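Local atomic coordinates of lipopolysaccharide core biosynthesis protein (Thermoplasma volcanium GSS1, PDB entry 3GLV), a protein that probably catalyses the transfer of the AMP portion of ATP to FMN, yielding the coenzyme FAD and diphosphate. Residues L16-S25 against K114-D122; L32-S40 against F51-I60. All coordinates share one frame; numbering follows the deposited sequence.

Interaction 1 of 2, residues L16-S25 against K114-D122. With SO4 (sulfate ion), chain C.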
loop_
_atom_site.group_PDB
_atom_site.type_symbol
_atom_site.label_atom_id
_atom_site.label_comp_id
_atom_site.label_asym_id
_atom_site.label_seq_id
_atom_site.Cartn_x
_atom_site.Cartn_y
_atom_site.Cartn_z
ATOM N N LEU A 16 -0.371 9.067 -1.353
ATOM C CA LEU A 16 1.015 9.218 -1.761
ATOM C C LEU A 16 1.840 10.092 -0.793
ATOM O O LEU A 16 3.082 10.034 -0.788
ATOM C CB LEU A 16 1.131 9.713 -3.216
ATOM C CG LEU A 16 0.852 8.609 -4.265
ATOM C CD1 LEU A 16 0.823 9.132 -5.664
ATOM C CD2 LEU A 16 1.861 7.462 -4.186
ATOM N N GLY A 17 1.161 10.893 0.012
ATOM C CA GLY A 17 1.822 11.624 1.118
ATOM C C GLY A 17 2.408 10.680 2.156
ATOM O O GLY A 17 3.541 10.869 2.649
ATOM N N HIS A 18 1.635 9.638 2.484
ATOM C CA HIS A 18 2.085 8.656 3.374
ATOM C C HIS A 18 3.279 7.953 2.725
ATOM O O HIS A 18 4.286 7.703 3.377
ATOM C CB HIS A 18 0.995 7.600 3.647
ATOM C CG HIS A 18 -0.169 8.112 4.403
ATOM N ND1 HIS A 18 -1.461 7.853 4.006
ATOM C CD2 HIS A 18 -0.253 8.826 5.565
ATOM C CE1 HIS A 18 -2.296 8.402 4.885
ATOM N NE2 HIS A 18 -1.592 8.979 5.850
ATOM N N ILE A 19 3.138 7.546 1.472
ATOM C CA ILE A 19 4.207 6.860 0.777
ATOM C C ILE A 19 5.486 7.705 0.807
ATOM O O ILE A 19 6.589 7.167 1.028
ATOM C CB ILE A 19 3.846 6.574 -0.686
ATOM C CG1 ILE A 19 2.628 5.626 -0.786
ATOM C CG2 ILE A 19 5.065 5.966 -1.440
ATOM C CD1 ILE A 19 2.776 4.329 0.120
ATOM N N HIS A 20 5.381 9.018 0.568
ATOM C CA HIS A 20 6.620 9.847 0.569
ATOM C C HIS A 20 7.223 9.827 2.001
ATOM O O HIS A 20 8.425 9.670 2.152
ATOM C CB HIS A 20 6.342 11.246 0.121
ATOM C CG HIS A 20 7.476 12.225 0.294
ATOM N ND1 HIS A 20 8.482 12.372 -0.648
ATOM C CD2 HIS A 20 7.662 13.223 1.202
ATOM C CE1 HIS A 20 9.288 13.359 -0.267
ATOM N NE2 HIS A 20 8.810 13.902 0.845
ATOM N N TYR A 21 6.416 9.948 3.031
ATOM C CA TYR A 21 6.916 9.922 4.397
ATOM C C TYR A 21 7.627 8.626 4.718
ATOM O O TYR A 21 8.725 8.651 5.165
ATOM C CB TYR A 21 5.789 10.196 5.397
ATOM C CG TYR A 21 6.122 10.043 6.877
ATOM C CD1 TYR A 21 7.068 10.808 7.482
ATOM C CD2 TYR A 21 5.441 9.157 7.649
ATOM C CE1 TYR A 21 7.326 10.677 8.796
ATOM C CE2 TYR A 21 5.694 9.016 8.955
ATOM C CZ TYR A 21 6.632 9.770 9.528
ATOM O OH TYR A 21 6.854 9.598 10.837
ATOM N N LEU A 22 6.979 7.508 4.449
ATOM C CA LEU A 22 7.537 6.213 4.709
ATOM C C LEU A 22 8.789 5.922 3.857
ATOM O O LEU A 22 9.786 5.554 4.373
ATOM C CB LEU A 22 6.476 5.137 4.546
ATOM C CG LEU A 22 5.284 5.219 5.490
ATOM C CD1 LEU A 22 4.330 4.057 5.340
ATOM C CD2 LEU A 22 5.770 5.321 6.899
ATOM N N LYS A 23 8.718 6.135 2.558
ATOM C CA LYS A 23 9.822 5.880 1.661
ATOM C C LYS A 23 11.044 6.684 2.001
ATOM O O LYS A 23 12.186 6.149 1.965
ATOM C CB LYS A 23 9.419 6.081 0.218
ATOM C CG LYS A 23 10.502 5.825 -0.761
ATOM C CD LYS A 23 10.008 5.896 -2.261
ATOM C CE LYS A 23 9.043 4.745 -2.625
ATOM N NZ LYS A 23 8.864 4.789 -4.105
ATOM N N GLU A 24 10.849 7.963 2.327
ATOM C CA GLU A 24 12.006 8.805 2.645
ATOM C C GLU A 24 12.554 8.389 4.023
ATOM O O GLU A 24 13.741 8.416 4.222
ATOM C CB GLU A 24 11.663 10.281 2.612
ATOM C CG GLU A 24 11.295 10.809 1.231
ATOM C CD GLU A 24 12.388 10.581 0.204
ATOM O OE1 GLU A 24 13.442 11.217 0.304
ATOM O OE2 GLU A 24 12.186 9.766 -0.702
ATOM N N SER A 25 11.679 7.939 4.945
ATOM C CA SER A 25 12.152 7.499 6.225
ATOM C C SER A 25 13.039 6.278 6.030
ATOM O O SER A 25 14.083 6.194 6.645
ATOM C CB SER A 25 11.019 7.220 7.206
ATOM O OG SER A 25 10.247 8.398 7.453
ATOM N N LYS A 114 18.089 10.264 17.165
ATOM C CA LYS A 114 18.178 11.439 16.293
ATOM C C LYS A 114 16.780 11.697 15.726
ATOM O O LYS A 114 16.059 10.763 15.311
ATOM C CB LYS A 114 19.171 11.146 15.163
ATOM C CG LYS A 114 19.457 12.327 14.223
ATOM C CD LYS A 114 20.282 11.898 12.993
ATOM C CE LYS A 114 20.776 13.094 12.187
ATOM N NZ LYS A 114 21.591 12.606 11.076
ATOM N N ILE A 115 16.376 12.950 15.704
ATOM C CA ILE A 115 15.099 13.320 15.118
ATOM C C ILE A 115 15.369 13.897 13.732
ATOM O O ILE A 115 16.206 14.816 13.598
ATOM C CB ILE A 115 14.355 14.391 15.944
ATOM C CG1 ILE A 115 14.117 13.952 17.398
ATOM C CG2 ILE A 115 12.977 14.669 15.367
ATOM C CD1 ILE A 115 13.648 15.193 18.252
ATOM N N VAL A 116 14.636 13.431 12.722
ATOM C CA VAL A 116 14.785 13.958 11.355
ATOM C C VAL A 116 13.447 14.366 10.757
ATOM O O VAL A 116 12.498 13.576 10.732
ATOM C CB VAL A 116 15.501 12.932 10.475
ATOM C CG1 VAL A 116 15.485 13.296 8.957
ATOM C CG2 VAL A 116 16.943 12.781 10.949
ATOM N N ARG A 117 13.332 15.615 10.294
ATOM C CA ARG A 117 12.138 15.993 9.541
ATOM C C ARG A 117 12.278 15.539 8.072
ATOM O O ARG A 117 13.317 15.766 7.441
ATOM C CB ARG A 117 11.878 17.494 9.628
ATOM C CG ARG A 117 11.255 17.924 10.950
ATOM C CD ARG A 117 10.946 19.458 11.070
ATOM N NE ARG A 117 12.103 20.282 10.750
ATOM C CZ ARG A 117 12.330 20.908 9.594
ATOM N NH1 ARG A 117 11.463 20.885 8.586
ATOM N NH2 ARG A 117 13.458 21.590 9.445
ATOM N N ILE A 118 11.234 14.886 7.543
ATOM C CA ILE A 118 11.178 14.508 6.141
ATOM C C ILE A 118 10.817 15.670 5.234
ATOM O O ILE A 118 10.089 16.549 5.643
ATOM C CB ILE A 118 10.177 13.397 5.928
ATOM C CG1 ILE A 118 10.598 12.203 6.796
ATOM C CG2 ILE A 118 10.005 13.064 4.391
ATOM C CD1 ILE A 118 12.043 11.660 6.533
ATOM N N SER A 119 11.330 15.672 4.013
ATOM C CA SER A 119 11.070 16.768 3.041
ATOM C C SER A 119 9.587 16.910 2.734
ATOM O O SER A 119 8.828 15.942 2.838
ATOM C CB SER A 119 11.780 16.521 1.715
ATOM O OG SER A 119 11.321 15.322 1.112
ATOM N N LYS A 120 9.186 18.115 2.356
ATOM C CA LYS A 120 7.773 18.384 2.033
ATOM C C LYS A 120 7.365 17.563 0.807
ATOM O O LYS A 120 8.123 17.495 -0.144
ATOM C CB LYS A 120 7.583 19.893 1.801
ATOM C CG LYS A 120 6.133 20.300 1.514
ATOM C CD LYS A 120 5.875 21.806 1.705
ATOM C CE LYS A 120 6.494 22.674 0.620
ATOM N NZ LYS A 120 5.996 24.105 0.699
ATOM N N TYR A 121 6.244 16.859 0.846
ATOM C CA TYR A 121 5.793 16.127 -0.340
ATOM C C TYR A 121 5.222 17.119 -1.406
ATOM O O TYR A 121 4.664 18.125 -1.052
ATOM C CB TYR A 121 4.738 15.058 0.019
ATOM C CG TYR A 121 4.188 14.386 -1.210
ATOM C CD1 TYR A 121 5.043 13.824 -2.131
ATOM C CD2 TYR A 121 2.825 14.365 -1.491
ATOM C CE1 TYR A 121 4.573 13.226 -3.298
ATOM C CE2 TYR A 121 2.324 13.763 -2.677
ATOM C CZ TYR A 121 3.210 13.199 -3.576
ATOM O OH TYR A 121 2.800 12.608 -4.781
ATOM N N ASP A 122 5.385 16.856 -2.689
ATOM C CA ASP A 122 4.674 17.661 -3.743
ATOM C C ASP A 122 3.284 17.132 -4.082
ATOM O O ASP A 122 3.176 16.139 -4.808
ATOM C CB ASP A 122 5.473 17.675 -5.034
ATOM C CG ASP A 122 6.789 18.366 -4.872
ATOM O OD1 ASP A 122 7.472 18.004 -3.898
ATOM O OD2 ASP A 122 7.127 19.272 -5.690
HETATM S S SO4 C . -1.464 10.427 9.436
HETATM O O1 SO4 C . -2.575 11.389 9.524
HETATM O O2 SO4 C . -1.041 10.126 10.803
HETATM O O3 SO4 C . -1.959 9.151 8.871
HETATM O O4 SO4 C . -0.447 11.170 8.686
#

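Interaction 2 of 2, residues L32-S40 against F51-I60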
loop_
_atom_site.group_PDB
_atom_site.type_symbol
_atom_site.label_atom_id
_atom_site.label_comp_id
_atom_site.label_asym_id
_atom_site.label_seq_id
_atom_site.Cartn_x
_atom_site.Cartn_y
_atom_site.Cartn_z
ATOM N N LEU A 32 12.850 -0.004 8.719
ATOM C CA LEU A 32 11.754 0.891 9.039
ATOM C C LEU A 32 10.689 0.196 9.877
ATOM O O LEU A 32 10.120 -0.811 9.445
ATOM C CB LEU A 32 11.155 1.476 7.769
ATOM C CG LEU A 32 9.981 2.445 7.985
ATOM C CD1 LEU A 32 10.413 3.697 8.748
ATOM C CD2 LEU A 32 9.374 2.854 6.625
ATOM N N VAL A 33 10.499 0.724 11.113
ATOM C CA VAL A 33 9.423 0.330 12.022
ATOM C C VAL A 33 8.409 1.427 11.958
ATOM O O VAL A 33 8.708 2.645 12.183
ATOM C CB VAL A 33 9.931 0.083 13.501
ATOM C CG1 VAL A 33 8.778 -0.311 14.434
ATOM C CG2 VAL A 33 11.085 -0.996 13.581
ATOM N N VAL A 34 7.179 1.052 11.646
ATOM C CA VAL A 34 6.089 2.038 11.659
ATOM C C VAL A 34 5.182 1.829 12.830
ATOM O O VAL A 34 4.705 0.655 13.103
ATOM C CB VAL A 34 5.274 2.016 10.320
ATOM C CG1 VAL A 34 4.122 3.040 10.378
ATOM C CG2 VAL A 34 6.195 2.235 9.109
ATOM N N VAL A 35 4.916 2.911 13.562
ATOM C CA VAL A 35 4.013 2.801 14.709
ATOM C C VAL A 35 2.665 3.434 14.356
ATOM O O VAL A 35 2.568 4.630 14.059
ATOM C CB VAL A 35 4.605 3.487 15.973
ATOM C CG1 VAL A 35 3.624 3.420 17.200
ATOM C CG2 VAL A 35 6.006 2.920 16.292
ATOM N N VAL A 36 1.649 2.594 14.349
ATOM C CA VAL A 36 0.314 2.918 13.851
ATOM C C VAL A 36 -0.597 3.270 15.045
ATOM O O VAL A 36 -0.720 2.467 15.988
ATOM C CB VAL A 36 -0.281 1.695 13.081
ATOM C CG1 VAL A 36 -1.749 1.963 12.657
ATOM C CG2 VAL A 36 0.570 1.364 11.886
ATOM N N ALA A 37 -1.233 4.441 15.020
ATOM C CA ALA A 37 -2.054 4.903 16.154
ATOM C C ALA A 37 -3.244 3.971 16.413
ATOM O O ALA A 37 -3.905 3.533 15.480
ATOM C CB ALA A 37 -2.544 6.315 15.897
ATOM N N ARG A 38 -3.468 3.628 17.684
ATOM C CA ARG A 38 -4.687 2.988 18.116
ATOM C C ARG A 38 -5.886 3.858 17.801
ATOM O O ARG A 38 -5.794 5.071 17.709
ATOM C CB ARG A 38 -4.655 2.730 19.632
ATOM C CG ARG A 38 -3.685 1.615 19.963
ATOM C CD ARG A 38 -3.619 1.191 21.379
ATOM N NE ARG A 38 -2.640 0.107 21.486
ATOM C CZ ARG A 38 -2.903 -1.192 21.302
ATOM N NH1 ARG A 38 -4.137 -1.611 21.038
ATOM N NH2 ARG A 38 -1.918 -2.094 21.387
ATOM N N ASP A 39 -7.020 3.209 17.660
ATOM C CA ASP A 39 -8.275 3.923 17.434
ATOM C C ASP A 39 -8.607 4.928 18.545
ATOM O O ASP A 39 -9.041 6.040 18.246
ATOM C CB ASP A 39 -9.442 2.944 17.227
ATOM C CG ASP A 39 -9.354 2.140 15.899
ATOM O OD1 ASP A 39 -9.030 2.718 14.781
ATOM O OD2 ASP A 39 -9.702 0.919 15.960
ATOM N N SER A 40 -8.372 4.590 19.815
ATOM C CA SER A 40 -8.621 5.571 20.906
ATOM C C SER A 40 -7.751 6.826 20.780
ATOM O O SER A 40 -8.233 7.959 20.893
ATOM C CB SER A 40 -8.431 4.957 22.312
ATOM O OG SER A 40 -7.241 4.160 22.424
ATOM N N PHE A 51 -11.256 3.210 9.073
ATOM C CA PHE A 51 -10.743 1.837 9.185
ATOM C C PHE A 51 -10.264 1.567 10.615
ATOM O O PHE A 51 -9.615 2.420 11.229
ATOM C CB PHE A 51 -9.589 1.640 8.199
ATOM C CG PHE A 51 -10.025 1.407 6.782
ATOM C CD1 PHE A 51 -10.550 0.167 6.406
ATOM C CD2 PHE A 51 -9.816 2.366 5.804
ATOM C CE1 PHE A 51 -10.919 -0.090 5.119
ATOM C CE2 PHE A 51 -10.181 2.140 4.483
ATOM C CZ PHE A 51 -10.768 0.891 4.128
ATOM N N ASP A 52 -10.543 0.372 11.126
ATOM C CA ASP A 52 -10.160 0.031 12.521
ATOM C C ASP A 52 -8.652 -0.218 12.599
ATOM O O ASP A 52 -7.981 -0.398 11.578
ATOM C CB ASP A 52 -10.868 -1.250 12.948
ATOM C CG ASP A 52 -10.395 -2.426 12.100
ATOM O OD1 ASP A 52 -10.897 -2.640 10.957
ATOM O OD2 ASP A 52 -9.398 -3.030 12.487
ATOM N N GLU A 53 -8.120 -0.233 13.819
ATOM C CA GLU A 53 -6.676 -0.205 14.031
ATOM C C GLU A 53 -5.965 -1.419 13.494
ATOM O O GLU A 53 -4.897 -1.286 12.969
ATOM C CB GLU A 53 -6.298 0.041 15.501
ATOM C CG GLU A 53 -6.631 -1.114 16.430
ATOM C CD GLU A 53 -6.734 -0.717 17.903
ATOM O OE1 GLU A 53 -6.770 0.495 18.234
ATOM O OE2 GLU A 53 -6.737 -1.665 18.715
ATOM N N ASN A 54 -6.566 -2.599 13.582
ATOM C CA ASN A 54 -5.937 -3.800 13.062
ATOM C C ASN A 54 -5.875 -3.772 11.548
ATOM O O ASN A 54 -4.860 -4.161 10.942
ATOM C CB ASN A 54 -6.657 -5.067 13.540
ATOM C CG ASN A 54 -6.628 -5.184 15.045
ATOM O OD1 ASN A 54 -5.697 -4.711 15.697
ATOM N ND2 ASN A 54 -7.664 -5.742 15.604
ATOM N N SER A 55 -6.937 -3.267 10.925
ATOM C CA SER A 55 -6.929 -3.101 9.473
ATOM C C SER A 55 -5.849 -2.120 9.049
ATOM O O SER A 55 -5.078 -2.416 8.114
ATOM C CB SER A 55 -8.284 -2.670 8.946
ATOM O OG SER A 55 -9.234 -3.697 9.156
ATOM N N ARG A 56 -5.752 -0.987 9.742
ATOM C CA ARG A 56 -4.788 0.019 9.302
ATOM C C ARG A 56 -3.366 -0.533 9.415
ATOM O O ARG A 56 -2.524 -0.277 8.550
ATOM C CB ARG A 56 -4.929 1.336 10.073
ATOM C CG ARG A 56 -6.233 2.073 9.763
ATOM C CD ARG A 56 -6.428 3.459 10.470
ATOM N NE ARG A 56 -6.819 3.358 11.871
ATOM C CZ ARG A 56 -5.991 3.431 12.909
ATOM N NH1 ARG A 56 -4.688 3.648 12.725
ATOM N NH2 ARG A 56 -6.463 3.330 14.155
ATOM N N LEU A 57 -3.089 -1.221 10.526
ATOM C CA LEU A 57 -1.773 -1.813 10.780
ATOM C C LEU A 57 -1.427 -2.835 9.693
ATOM O O LEU A 57 -0.341 -2.806 9.160
ATOM C CB LEU A 57 -1.729 -2.493 12.169
ATOM C CG LEU A 57 -0.510 -3.416 12.552
ATOM C CD1 LEU A 57 0.737 -2.640 12.622
ATOM C CD2 LEU A 57 -0.700 -4.042 13.934
ATOM N N ALA A 58 -2.354 -3.762 9.419
ATOM C CA ALA A 58 -2.168 -4.819 8.402
ATOM C C ALA A 58 -1.880 -4.247 7.011
ATOM O O ALA A 58 -1.009 -4.747 6.285
ATOM C CB ALA A 58 -3.389 -5.734 8.360
ATOM N N LEU A 59 -2.602 -3.193 6.621
ATOM C CA LEU A 59 -2.354 -2.606 5.324
ATOM C C LEU A 59 -0.977 -1.985 5.278
ATOM O O LEU A 59 -0.224 -2.263 4.339
ATOM C CB LEU A 59 -3.422 -1.577 4.940
ATOM C CG LEU A 59 -3.542 -1.193 3.494
ATOM C CD1 LEU A 59 -3.656 -2.391 2.482
ATOM C CD2 LEU A 59 -4.722 -0.186 3.322
ATOM N N ILE A 60 -0.619 -1.182 6.274
ATOM C CA ILE A 60 0.748 -0.576 6.324
ATOM C C ILE A 60 1.864 -1.645 6.180
ATOM O O ILE A 60 2.874 -1.434 5.525
ATOM C CB ILE A 60 0.935 0.234 7.645
ATOM C CG1 ILE A 60 0.498 1.675 7.434
ATOM C CG2 ILE A 60 2.391 0.234 8.140
ATOM C CD1 ILE A 60 1.346 2.405 6.400
HETATM O O HOH W 1 -8.142 1.824 20.322
#

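Interaction 1 of 2, residues L16-S25 against K114-D122
I118 fills the tight, buried end of this contact, its side chain directed at helix 16-26. Its CG2 lies 3.7 Å from E24 CB, while CG1 meets Y21 CD1 at 3.9 Å, the two side chains crossing at about a right angle. Y21 OH bonds T8 N and T90 O of the central strands. Further along, H20 NE2 donates to S119 O at 2.9 Å; S119 O lies in the ring plane, while NE2 stands 57° out of the carbonyl plane. NE2 is also hydrogen-bonded to S119 OG at 2.9 Å. With CG anti to the backbone N (chi1 171°), the H20 ring is sandwiched, E24 CG over one face and Y121 CA over the other. Residues 15-18 read HLGH, the HIGH-type motif of nucleotidylyltransferases; H18 NE2 donates to O3 of a sulfate ion, probably from the crystallisation liquor, at 3.0 Å, and V10 N and F11 N of the inferred ATP site bind it too. Replacing H20 by alanine is likely to leave S119 O and OG without their imidazole partner and to open a gap between E24 and Y121. S119 and Y121 form the solvent side: exposed Y121 rests its ring over L16 O, with CD2 3.9 Å from G17 CA.

Interaction 2 of 2, residues L32-S40 against F51-I60
A37 O is gripped end-on by both terminal nitrogens of R56, NH1 and NH2 each donating to A37 O over 2.9 Å. The oxygen lies within 3° of the guanidinium plane; NH1 approaches in the carbonyl plane, whereas NH2 is tilted from it by 27°. R56 NH2 also forms a salt bridge with D39 OD1 at 2.7 Å, nearly straight at the hydrogen but arriving from above the carboxylate plane. Within its own segment R56 NE donates to F51 O, and NH1 has a further acceptor in V10 O, so bonds on several edges fix the rotation of this buried group; E53 CA covers one of its faces. The bend at chi3 brings the guanidinium edge round to these acceptors.

D39 and E53 exchange bonds: D39 N donates to E53 OE1 at 2.8 Å, and E53 N to D39 OD2 at 2.9 Å. Their carboxylates approach within 3.7 Å (D39 OD2 to E53 OE1), a like-charge proximity that R56 probably offsets. A water links E53 OE1 with S40 N. R38 NH1 stands 3.5 Å from E53 OE2, a longer salt bridge, while R38 NE is hydrogen-bonded to G72 O. Deeper in, contacts are apolar: V36 CG2 meets L57 CD1 at 4.1 Å and V34 CG1 meets I60 CG2 at 4.0 Å. D52 N-caps helix 53-60 by accepting from S55 N. Strand 32-36 and this helix run nearly antiparallel, at 162°, as expected where a helix packs on a parallel sheet in the Rossmann-like α/β fold of cytidylyltransferase-like proteins.

In the fold
Both contacts pack against the same five-stranded parallel sheet, but at different depths. Interaction 1 is a surface contact, with two of its ten touching residues buried, and closes the loop after edge strand 114-117 onto helix 16-26. Interaction 2 is partly buried, none of its eleven touching residues being exposed, and joins inner strand 31-36 to helix 53-60. Accordingly, a histidine-serine pairing and aromatic packing near the inferred ATP site contrast with a charged network above an aliphatic layer. Their centres are about 17 Å apart, yet L22 of helix 16-26 touches V34 and I60. Both also reach the dimer interface, where L16 packs on A58 of the second subunit.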